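Local coordinates for chloromuconate cycloisomerase (Rhodococcus opacus, PDB 4M0X), which belongs to the enolase superfamily, joining an N-terminal domain of the mandelate racemase/muconate lactonizing type to a TIM-barrel-like C-terminal domain that carries a manganese ion, at residues 154-158 / 159-163; 199-202 / 203-207; 280-283 / 284-288. All blocks are in the same frame, centred on the assembly; numbering follows the deposited sequence.

Interaction 1 of 3, residues 154-158 / 159-163; sequences AQKLD and VGHRS
K156 and H161 meet where helix 146-159 runs out, the lysine chain running alongside the imidazole. The firm part of the contact is gathered round the carbonyl oxygen of K156. G160 N donates to K156 O over 3.3 Å, coming in tilted 34° from the carbonyl plane, and H161 N adds a weak bond to the same K156 O, also at 3.3 Å. The imidazole lies beside this oxygen, which sits in the ring plane at its CD2 edge, with H161 CD2 3.4 Å from K156 O. With CG beside the backbone N (chi1 -57°), H161 sets this edge next to the lysine chain, where H161 CD2 is 4.2 Å from both CB and CD of K156. This is a glycine-terminated helix: G160 is the first residue to leave helical angles, and its positive phi of 143° turns the chain out of the helix toward strand 163-167 of the barrel. Buried H161 forms the close-packed side, facing the barrel: its ND1 bonds to I137 O, and the K156 ammonium makes a cation-pi contact with W139, both on the neighbouring strand 134-141. On the solvent side the side chains of Q155 and D158 are exposed and add little to the grip. V159 rests its CG2 3.9 Å from K156 O.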
ATOM      1  N   ALA A 154     -25.429  -9.007  39.961  1.00 51.63           N
ATOM      2  CA  ALA A 154     -25.805 -10.233  40.668  1.00 50.39           C
ATOM      3  C   ALA A 154     -27.295 -10.577  40.450  1.00 49.13           C
ATOM      4  O   ALA A 154     -27.658 -11.747  40.266  1.00 42.57           O
ATOM      5  CB  ALA A 154     -25.479 -10.083  42.149  1.00 48.70           C
ATOM      6  N   GLN A 155     -28.124  -9.533  40.445  1.00 48.69           N
ATOM      7  CA  GLN A 155     -29.553  -9.631  40.204  1.00 51.78           C
ATOM      8  C   GLN A 155     -29.940  -9.913  38.746  1.00 53.28           C
ATOM      9  O   GLN A 155     -30.817 -10.742  38.507  1.00 52.04           O
ATOM     10  CB  GLN A 155     -30.227  -8.349  40.671  1.00 57.13           C
ATOM     11  CG  GLN A 155     -31.736  -8.392  40.647  1.00 62.77           C
ATOM     12  CD  GLN A 155     -32.301  -6.999  40.634  1.00 71.82           C
ATOM     13  OE1 GLN A 155     -32.225  -6.297  39.618  1.00 74.89           O
ATOM     14  NE2 GLN A 155     -32.851  -6.572  41.771  1.00 69.69           N
ATOM     15  N   LYS A 156     -29.321  -9.218  37.781  1.00 50.21           N
ATOM     16  CA  LYS A 156     -29.576  -9.505  36.348  1.00 44.58           C
ATOM     17  C   LYS A 156     -29.048 -10.868  35.889  1.00 43.69           C
ATOM     18  O   LYS A 156     -29.593 -11.465  34.955  1.00 43.68           O
ATOM     19  CB  LYS A 156     -29.039  -8.407  35.427  1.00 40.33           C
ATOM     20  CG  LYS A 156     -29.797  -7.089  35.492  1.00 40.00           C
ATOM     21  CD  LYS A 156     -31.269  -7.254  35.154  1.00 38.58           C
ATOM     22  CE  LYS A 156     -32.022  -5.948  35.328  1.00 36.56           C
ATOM     23  NZ  LYS A 156     -33.226  -5.994  34.456  1.00 37.69           N
ATOM     24  N   LEU A 157     -27.985 -11.351  36.528  1.00 41.98           N
ATOM     25  CA  LEU A 157     -27.476 -12.677  36.241  1.00 45.71           C
ATOM     26  C   LEU A 157     -28.555 -13.660  36.642  1.00 50.34           C
ATOM     27  O   LEU A 157     -28.803 -14.669  35.976  1.00 50.86           O
ATOM     28  CB  LEU A 157     -26.236 -12.933  37.071  1.00 48.40           C
ATOM     29  CG  LEU A 157     -24.861 -12.794  36.443  1.00 50.85           C
ATOM     30  CD1 LEU A 157     -23.837 -12.543  37.548  1.00 48.99           C
ATOM     31  CD2 LEU A 157     -24.533 -14.055  35.645  1.00 49.82           C
ATOM     32  N   ASP A 158     -29.193 -13.324  37.756  1.00 56.08           N
ATOM     33  CA  ASP A 158     -30.355 -14.016  38.281  1.00 60.75           C
ATOM     34  C   ASP A 158     -31.426 -14.234  37.209  1.00 58.24           C
ATOM     35  O   ASP A 158     -31.652 -15.367  36.778  1.00 56.74           O
ATOM     36  CB  ASP A 158     -30.933 -13.175  39.416  1.00 67.29           C
ATOM     37  CG  ASP A 158     -31.536 -14.005  40.504  1.00 72.74           C
ATOM     38  OD1 ASP A 158     -31.036 -15.133  40.743  1.00 68.51           O
ATOM     39  OD2 ASP A 158     -32.503 -13.503  41.124  1.00 72.74           O
ATOM     40  N   VAL A 159     -32.047 -13.138  36.762  1.00 54.84           N
ATOM     41  CA  VAL A 159     -33.157 -13.199  35.814  1.00 53.90           C
ATOM     42  C   VAL A 159     -32.798 -13.947  34.523  1.00 56.84           C
ATOM     43  O   VAL A 159     -33.684 -14.508  33.865  1.00 56.27           O
ATOM     44  CB  VAL A 159     -33.822 -11.816  35.551  1.00 53.34           C
ATOM     45  CG1 VAL A 159     -33.508 -10.840  36.684  1.00 50.08           C
ATOM     46  CG2 VAL A 159     -33.452 -11.247  34.187  1.00 50.58           C
ATOM     47  N   GLY A 160     -31.506 -13.978  34.182  1.00 56.95           N
ATOM     48  CA  GLY A 160     -31.025 -14.905  33.154  1.00 54.26           C
ATOM     49  C   GLY A 160     -29.934 -14.442  32.204  1.00 52.30           C
ATOM     50  O   GLY A 160     -29.338 -15.264  31.509  1.00 56.96           O
ATOM     51  N   HIS A 161     -29.668 -13.140  32.168  1.00 47.25           N
ATOM     52  CA  HIS A 161     -28.609 -12.577  31.314  1.00 45.30           C
ATOM     53  C   HIS A 161     -27.226 -13.223  31.490  1.00 44.91           C
ATOM     54  O   HIS A 161     -26.769 -13.431  32.605  1.00 50.41           O
ATOM     55  CB  HIS A 161     -28.502 -11.068  31.536  1.00 41.59           C
ATOM     56  CG  HIS A 161     -29.778 -10.334  31.282  1.00 38.30           C
ATOM     57  ND1 HIS A 161     -30.087  -9.790  30.058  1.00 38.92           N
ATOM     58  CD2 HIS A 161     -30.839 -10.087  32.086  1.00 37.37           C
ATOM     59  CE1 HIS A 161     -31.280  -9.223  30.124  1.00 42.59           C
ATOM     60  NE2 HIS A 161     -31.756  -9.387  31.345  1.00 38.96           N
ATOM     61  N   ARG A 162     -26.579 -13.536  30.372  1.00 41.72           N
ATOM     62  CA  ARG A 162     -25.200 -13.989  30.349  1.00 38.55           C
ATOM     63  C   ARG A 162     -24.361 -13.047  29.460  1.00 36.30           C
ATOM     64  O   ARG A 162     -23.292 -13.424  28.953  1.00 34.86           O
ATOM     65  CB  ARG A 162     -25.141 -15.434  29.837  1.00 38.22           C
ATOM     66  N   SER A 163     -24.860 -11.825  29.264  1.00 32.70           N
ATOM     67  CA  SER A 163     -24.202 -10.867  28.376  1.00 31.18           C
ATOM     68  C   SER A 163     -24.337  -9.432  28.888  1.00 30.00           C
ATOM     69  O   SER A 163     -25.441  -8.976  29.210  1.00 28.01           O
ATOM     70  CB  SER A 163     -24.759 -11.005  26.956  1.00 30.01           C
ATOM     71  OG  SER A 163     -23.836 -10.521  26.005  1.00 31.32           O
TER

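Interaction 2 of 3, residues 199-202 / 203-207; sequences GRWS and ELEAH
S202 and E205 form a capping box at the start of helix 203-215, each side chain serving the backbone N-H of the other. S202 N donates to E205 OE1 over 2.7 Å, almost straight at 168°, meeting the anti lone pair of that oxygen. In return E205 N reaches S202 OG at 3.1 Å; a chi1 of 73° swings that hydroxyl between the serine's backbone N and carbonyl carbon, where it meets the E205 N-H. The serine carbonyl is used too, for A206 N binds S202 O at 2.7 Å and begins the helical bonding pattern. The glutamate chain runs extended beyond CG and crosses the W201 side chain at about a right angle, with E205 CB 4.2 Å above one face of the indole, displaced toward its rim. E203 turns away from the cap; its OE2 forms salt bridges to R235 and to R237 of the second subunit, and OE1 takes a weak bond from N229. The cap joins the loop after strand 192-196 to its helix: W201 packs against helix 173-183 and against L210 and L213 farther along helix 203-215, while A206 and H207 lean on L236 of helix 230-239.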
ATOM      1  N   GLY A 199     -16.310   6.669  22.343  1.00 32.15           N
ATOM      2  CA  GLY A 199     -15.282   7.324  21.549  1.00 33.47           C
ATOM      3  C   GLY A 199     -14.526   8.425  22.266  1.00 35.36           C
ATOM      4  O   GLY A 199     -13.903   9.259  21.626  1.00 37.78           O
ATOM      5  N   ARG A 200     -14.568   8.417  23.598  1.00 36.56           N
ATOM      6  CA  ARG A 200     -14.022   9.514  24.419  1.00 34.67           C
ATOM      7  C   ARG A 200     -12.594   9.230  24.887  1.00 31.44           C
ATOM      8  O   ARG A 200     -11.971  10.083  25.515  1.00 30.05           O
ATOM      9  CB  ARG A 200     -14.920   9.792  25.635  1.00 34.36           C
ATOM     10  CG  ARG A 200     -16.335  10.217  25.311  1.00 39.88           C
ATOM     11  CD  ARG A 200     -16.574  11.697  25.580  1.00 50.09           C
ATOM     12  NE  ARG A 200     -16.779  12.484  24.353  1.00 60.50           N
ATOM     13  CZ  ARG A 200     -17.815  13.297  24.136  1.00 61.63           C
ATOM     14  NH1 ARG A 200     -18.747  13.455  25.073  1.00 69.29           N
ATOM     15  NH2 ARG A 200     -17.911  13.967  22.994  1.00 56.88           N
ATOM     16  N   TRP A 201     -12.083   8.039  24.594  1.00 27.36           N
ATOM     17  CA  TRP A 201     -10.751   7.687  25.026  1.00 26.09           C
ATOM     18  C   TRP A 201      -9.706   8.077  24.001  1.00 25.38           C
ATOM     19  O   TRP A 201      -9.961   8.043  22.803  1.00 25.99           O
ATOM     20  CB  TRP A 201     -10.697   6.200  25.273  1.00 26.72           C
ATOM     21  CG  TRP A 201     -11.127   5.842  26.640  1.00 27.30           C
ATOM     22  CD1 TRP A 201     -11.767   6.649  27.544  1.00 26.69           C
ATOM     23  CD2 TRP A 201     -10.984   4.568  27.269  1.00 26.72           C
ATOM     24  NE1 TRP A 201     -12.013   5.952  28.697  1.00 25.62           N
ATOM     25  CE2 TRP A 201     -11.542   4.674  28.557  1.00 25.87           C
ATOM     26  CE3 TRP A 201     -10.429   3.344  26.870  1.00 26.02           C
ATOM     27  CZ2 TRP A 201     -11.545   3.606  29.461  1.00 25.66           C
ATOM     28  CZ3 TRP A 201     -10.436   2.284  27.773  1.00 25.20           C
ATOM     29  CH2 TRP A 201     -10.989   2.424  29.049  1.00 25.17           C
ATOM     30  N   SER A 202      -8.520   8.436  24.453  1.00 23.85           N
ATOM     31  CA  SER A 202      -7.463   8.709  23.496  1.00 24.47           C
ATOM     32  C   SER A 202      -6.849   7.411  23.037  1.00 27.15           C
ATOM     33  O   SER A 202      -6.904   6.361  23.744  1.00 28.25           O
ATOM     34  CB  SER A 202      -6.375   9.599  24.103  1.00 23.69           C
ATOM     35  OG  SER A 202      -5.574   8.899  25.049  1.00 22.84           O
ATOM     36  N   GLU A 203      -6.220   7.470  21.875  1.00 27.95           N
ATOM     37  CA  GLU A 203      -5.438   6.341  21.430  1.00 28.89           C
ATOM     38  C   GLU A 203      -4.497   5.789  22.524  1.00 28.88           C
ATOM     39  O   GLU A 203      -4.454   4.576  22.723  1.00 29.99           O
ATOM     40  CB  GLU A 203      -4.647   6.728  20.222  1.00 30.75           C
ATOM     41  CG  GLU A 203      -4.807   5.721  19.127  1.00 34.47           C
ATOM     42  CD  GLU A 203      -4.112   6.151  17.862  1.00 38.47           C
ATOM     43  OE1 GLU A 203      -4.244   7.363  17.480  1.00 43.00           O
ATOM     44  OE2 GLU A 203      -3.455   5.257  17.253  1.00 34.47           O
ATOM     45  N   LEU A 204      -3.772   6.659  23.236  1.00 26.71           N
ATOM     46  CA  LEU A 204      -2.950   6.228  24.400  1.00 28.51           C
ATOM     47  C   LEU A 204      -3.730   5.474  25.504  1.00 28.58           C
ATOM     48  O   LEU A 204      -3.290   4.425  25.978  1.00 26.31           O
ATOM     49  CB  LEU A 204      -2.194   7.411  25.027  1.00 28.65           C
ATOM     50  CG  LEU A 204      -0.736   7.676  24.662  1.00 29.23           C
ATOM     51  CD1 LEU A 204      -0.463   7.356  23.212  1.00 33.29           C
ATOM     52  CD2 LEU A 204      -0.385   9.127  24.912  1.00 29.54           C
ATOM     53  N   GLU A 205      -4.886   6.021  25.883  1.00 28.47           N
ATOM     54  CA  GLU A 205      -5.702   5.482  26.950  1.00 29.03           C
ATOM     55  C   GLU A 205      -6.249   4.137  26.489  1.00 30.95           C
ATOM     56  O   GLU A 205      -6.326   3.157  27.257  1.00 31.28           O
ATOM     57  CB  GLU A 205      -6.863   6.435  27.269  1.00 30.18           C
ATOM     58  CG  GLU A 205      -6.508   7.677  28.076  1.00 29.74           C
ATOM     59  CD  GLU A 205      -7.668   8.644  28.178  1.00 33.40           C
ATOM     60  OE1 GLU A 205      -8.353   8.859  27.146  1.00 35.96           O
ATOM     61  OE2 GLU A 205      -7.911   9.202  29.278  1.00 34.97           O
ATOM     62  N   ALA A 206      -6.631   4.081  25.219  1.00 31.28           N
ATOM     63  CA  ALA A 206      -7.244   2.875  24.710  1.00 29.32           C
ATOM     64  C   ALA A 206      -6.252   1.728  24.832  1.00 29.83           C
ATOM     65  O   ALA A 206      -6.603   0.665  25.305  1.00 29.33           O
ATOM     66  CB  ALA A 206      -7.688   3.081  23.278  1.00 29.12           C
ATOM     67  N   HIS A 207      -5.000   1.970  24.446  1.00 30.81           N
ATOM     68  CA  HIS A 207      -3.993   0.921  24.388  1.00 31.00           C
ATOM     69  C   HIS A 207      -3.507   0.556  25.784  1.00 31.28           C
ATOM     70  O   HIS A 207      -3.013  -0.534  25.991  1.00 31.86           O
ATOM     71  CB  HIS A 207      -2.784   1.374  23.553  1.00 31.70           C
ATOM     72  CG  HIS A 207      -2.984   1.329  22.063  1.00 29.83           C
ATOM     73  ND1 HIS A 207      -2.618   0.246  21.297  1.00 28.34           N
ATOM     74  CD2 HIS A 207      -3.445   2.262  21.192  1.00 28.79           C
ATOM     75  CE1 HIS A 207      -2.874   0.499  20.026  1.00 26.54           C
ATOM     76  NE2 HIS A 207      -3.375   1.714  19.936  1.00 26.51           N
TER

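Interaction 3 of 3, residues 280-283 / 284-288; sequences RARE and IAAIA
The carbonyls of R280, A281, R282 and E283 accept four successive i to i+4 bonds from the next turn, among them I284 N to R280 O at 2.9 Å, nearly straight at 168°. The side chains divide by face. On the polar one, R280 NH1 forms a salt bridge with E283 OE2 at 2.8 Å; the carboxylate oxygen lies close to the guanidinium plane and offers its syn lone pair. R280 NH2 continues the pairing to E289 of the fourth subunit. The R282 chain, bent at chi2 and chi3, lies along the helix toward its C-terminal end, with NH2 3.9 Å from A286 CA. On the apolar face, I284 has CG1 beside its backbone N (chi1 -65°), which lays CG1 3.6 Å from R280 O, and the side chain packs onto F268 and I270 of strand 267-270. I287 follows nearly one turn on, with CD1 3.5 Å from E283 O, and packs on V253 and A256 of helix 253-262. Small A285 and A288 also sit against strand 267-270. Across the subunit boundary E283 packs on A286 of the fourth subunit and A286 on its E283, a reciprocal pairing consistent with a local twofold. This is an amphipathic outer helix of the TIM-barrel-like domain, its apolar face on strand 267-270 and helix 253-262, while its charged side chains, with A286 and I287, meet the fourth subunit.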
ATOM      1  N   ARG A 280     -31.662   1.471   5.244  1.00 27.81           N
ATOM      2  CA  ARG A 280     -30.231   1.781   5.404  1.00 28.38           C
ATOM      3  C   ARG A 280     -29.577   0.910   6.462  1.00 28.76           C
ATOM      4  O   ARG A 280     -28.536   0.311   6.203  1.00 27.92           O
ATOM      5  CB  ARG A 280     -29.998   3.256   5.722  1.00 27.71           C
ATOM      6  CG  ARG A 280     -30.427   4.201   4.620  1.00 28.33           C
ATOM      7  CD  ARG A 280     -29.618   3.926   3.367  1.00 30.88           C
ATOM      8  NE  ARG A 280     -29.745   5.006   2.397  1.00 33.03           N
ATOM      9  CZ  ARG A 280     -29.369   4.928   1.116  1.00 34.23           C
ATOM     10  NH1 ARG A 280     -28.820   3.811   0.626  1.00 32.77           N
ATOM     11  NH2 ARG A 280     -29.552   5.976   0.315  1.00 32.22           N
ATOM     12  N   ALA A 281     -30.214   0.797   7.634  1.00 28.82           N
ATOM     13  CA  ALA A 281     -29.735  -0.145   8.659  1.00 26.51           C
ATOM     14  C   ALA A 281     -29.504  -1.556   8.096  1.00 27.21           C
ATOM     15  O   ALA A 281     -28.425  -2.100   8.331  1.00 29.55           O
ATOM     16  CB  ALA A 281     -30.635  -0.169   9.883  1.00 24.92           C
ATOM     17  N   ARG A 282     -30.456  -2.150   7.354  1.00 24.49           N
ATOM     18  CA  ARG A 282     -30.175  -3.460   6.756  1.00 25.72           C
ATOM     19  C   ARG A 282     -29.000  -3.411   5.799  1.00 27.18           C
ATOM     20  O   ARG A 282     -28.198  -4.350   5.766  1.00 29.86           O
ATOM     21  CB  ARG A 282     -31.371  -4.127   6.057  1.00 25.33           C
ATOM     22  CG  ARG A 282     -31.838  -5.411   6.729  1.00 25.79           C
ATOM     23  CD  ARG A 282     -31.541  -6.744   6.044  1.00 24.60           C
ATOM     24  NE  ARG A 282     -30.139  -7.181   6.055  1.00 25.76           N
ATOM     25  CZ  ARG A 282     -29.763  -8.408   5.669  1.00 26.56           C
ATOM     26  NH1 ARG A 282     -30.677  -9.289   5.279  1.00 24.31           N
ATOM     27  NH2 ARG A 282     -28.488  -8.778   5.684  1.00 28.89           N
ATOM     28  N   GLU A 283     -28.892  -2.333   5.029  1.00 26.32           N
ATOM     29  CA  GLU A 283     -27.843  -2.257   4.038  1.00 25.45           C
ATOM     30  C   GLU A 283     -26.499  -2.312   4.745  1.00 23.70           C
ATOM     31  O   GLU A 283     -25.626  -3.054   4.327  1.00 24.51           O
ATOM     32  CB  GLU A 283     -27.985  -1.023   3.128  1.00 27.54           C
ATOM     33  CG  GLU A 283     -29.070  -1.176   2.053  1.00 31.11           C
ATOM     34  CD  GLU A 283     -29.300   0.094   1.205  1.00 34.92           C
ATOM     35  OE1 GLU A 283     -30.024   0.038   0.155  1.00 31.59           O
ATOM     36  OE2 GLU A 283     -28.737   1.159   1.585  1.00 36.60           O
ATOM     37  N   ILE A 284     -26.346  -1.561   5.835  1.00 22.05           N
ATOM     38  CA  ILE A 284     -25.127  -1.614   6.660  1.00 20.08           C
ATOM     39  C   ILE A 284     -24.842  -3.036   7.138  1.00 20.40           C
ATOM     40  O   ILE A 284     -23.702  -3.502   7.117  1.00 20.66           O
ATOM     41  CB  ILE A 284     -25.165  -0.622   7.843  1.00 18.45           C
ATOM     42  CG1 ILE A 284     -25.192   0.816   7.330  1.00 17.97           C
ATOM     43  CG2 ILE A 284     -23.973  -0.783   8.768  1.00 16.88           C
ATOM     44  CD1 ILE A 284     -25.563   1.823   8.398  1.00 17.80           C
ATOM     45  N   ALA A 285     -25.884  -3.748   7.505  1.00 20.53           N
ATOM     46  CA  ALA A 285     -25.691  -5.093   7.967  1.00 22.40           C
ATOM     47  C   ALA A 285     -25.323  -5.980   6.776  1.00 23.31           C
ATOM     48  O   ALA A 285     -24.515  -6.911   6.909  1.00 27.44           O
ATOM     49  CB  ALA A 285     -26.938  -5.600   8.689  1.00 22.32           C
ATOM     50  N   ALA A 286     -25.892  -5.690   5.611  1.00 21.71           N
ATOM     51  CA  ALA A 286     -25.569  -6.450   4.411  1.00 20.71           C
ATOM     52  C   ALA A 286     -24.070  -6.343   4.090  1.00 20.53           C
ATOM     53  O   ALA A 286     -23.447  -7.324   3.660  1.00 19.97           O
ATOM     54  CB  ALA A 286     -26.407  -5.975   3.236  1.00 20.69           C
ATOM     55  N   ILE A 287     -23.519  -5.145   4.300  1.00 20.81           N
ATOM     56  CA  ILE A 287     -22.094  -4.869   4.148  1.00 21.40           C
ATOM     57  C   ILE A 287     -21.260  -5.624   5.192  1.00 21.70           C
ATOM     58  O   ILE A 287     -20.236  -6.222   4.834  1.00 22.58           O
ATOM     59  CB  ILE A 287     -21.777  -3.348   4.155  1.00 21.39           C
ATOM     60  CG1 ILE A 287     -22.166  -2.730   2.821  1.00 21.76           C
ATOM     61  CG2 ILE A 287     -20.276  -3.087   4.319  1.00 20.77           C
ATOM     62  CD1 ILE A 287     -22.850  -1.389   2.945  1.00 22.41           C
ATOM     63  N   ALA A 288     -21.694  -5.641   6.449  1.00 20.08           N
ATOM     64  CA  ALA A 288     -21.069  -6.556   7.400  1.00 20.52           C
ATOM     65  C   ALA A 288     -21.020  -7.970   6.842  1.00 21.64           C
ATOM     66  O   ALA A 288     -19.942  -8.533   6.718  1.00 22.11           O
ATOM     67  CB  ALA A 288     -21.742  -6.512   8.753  1.00 19.95           C
TER

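How the interactions relate
All three contacts belong to the same barrel-like domain, yet they hold different helices and nowhere touch; nearest atoms are about 17 to 18 Å apart. Between them they sample the start, middle and end of a barrel helix, each on a different helix. Interaction 2 is a start, where side chains answer backbone N-H groups; interaction 3 is an interior, where the backbone is self-sufficient and side chains are used for packing and charge pairing; interaction 1 is an end, where two backbone N-H groups share one carbonyl as a glycine turns the chain toward a strand. Interaction 3 is buried, interaction 2 partly so, and interaction 1 lies at the surface. Interactions 2 and 3 meet other subunits, whereas interaction 1 touches none.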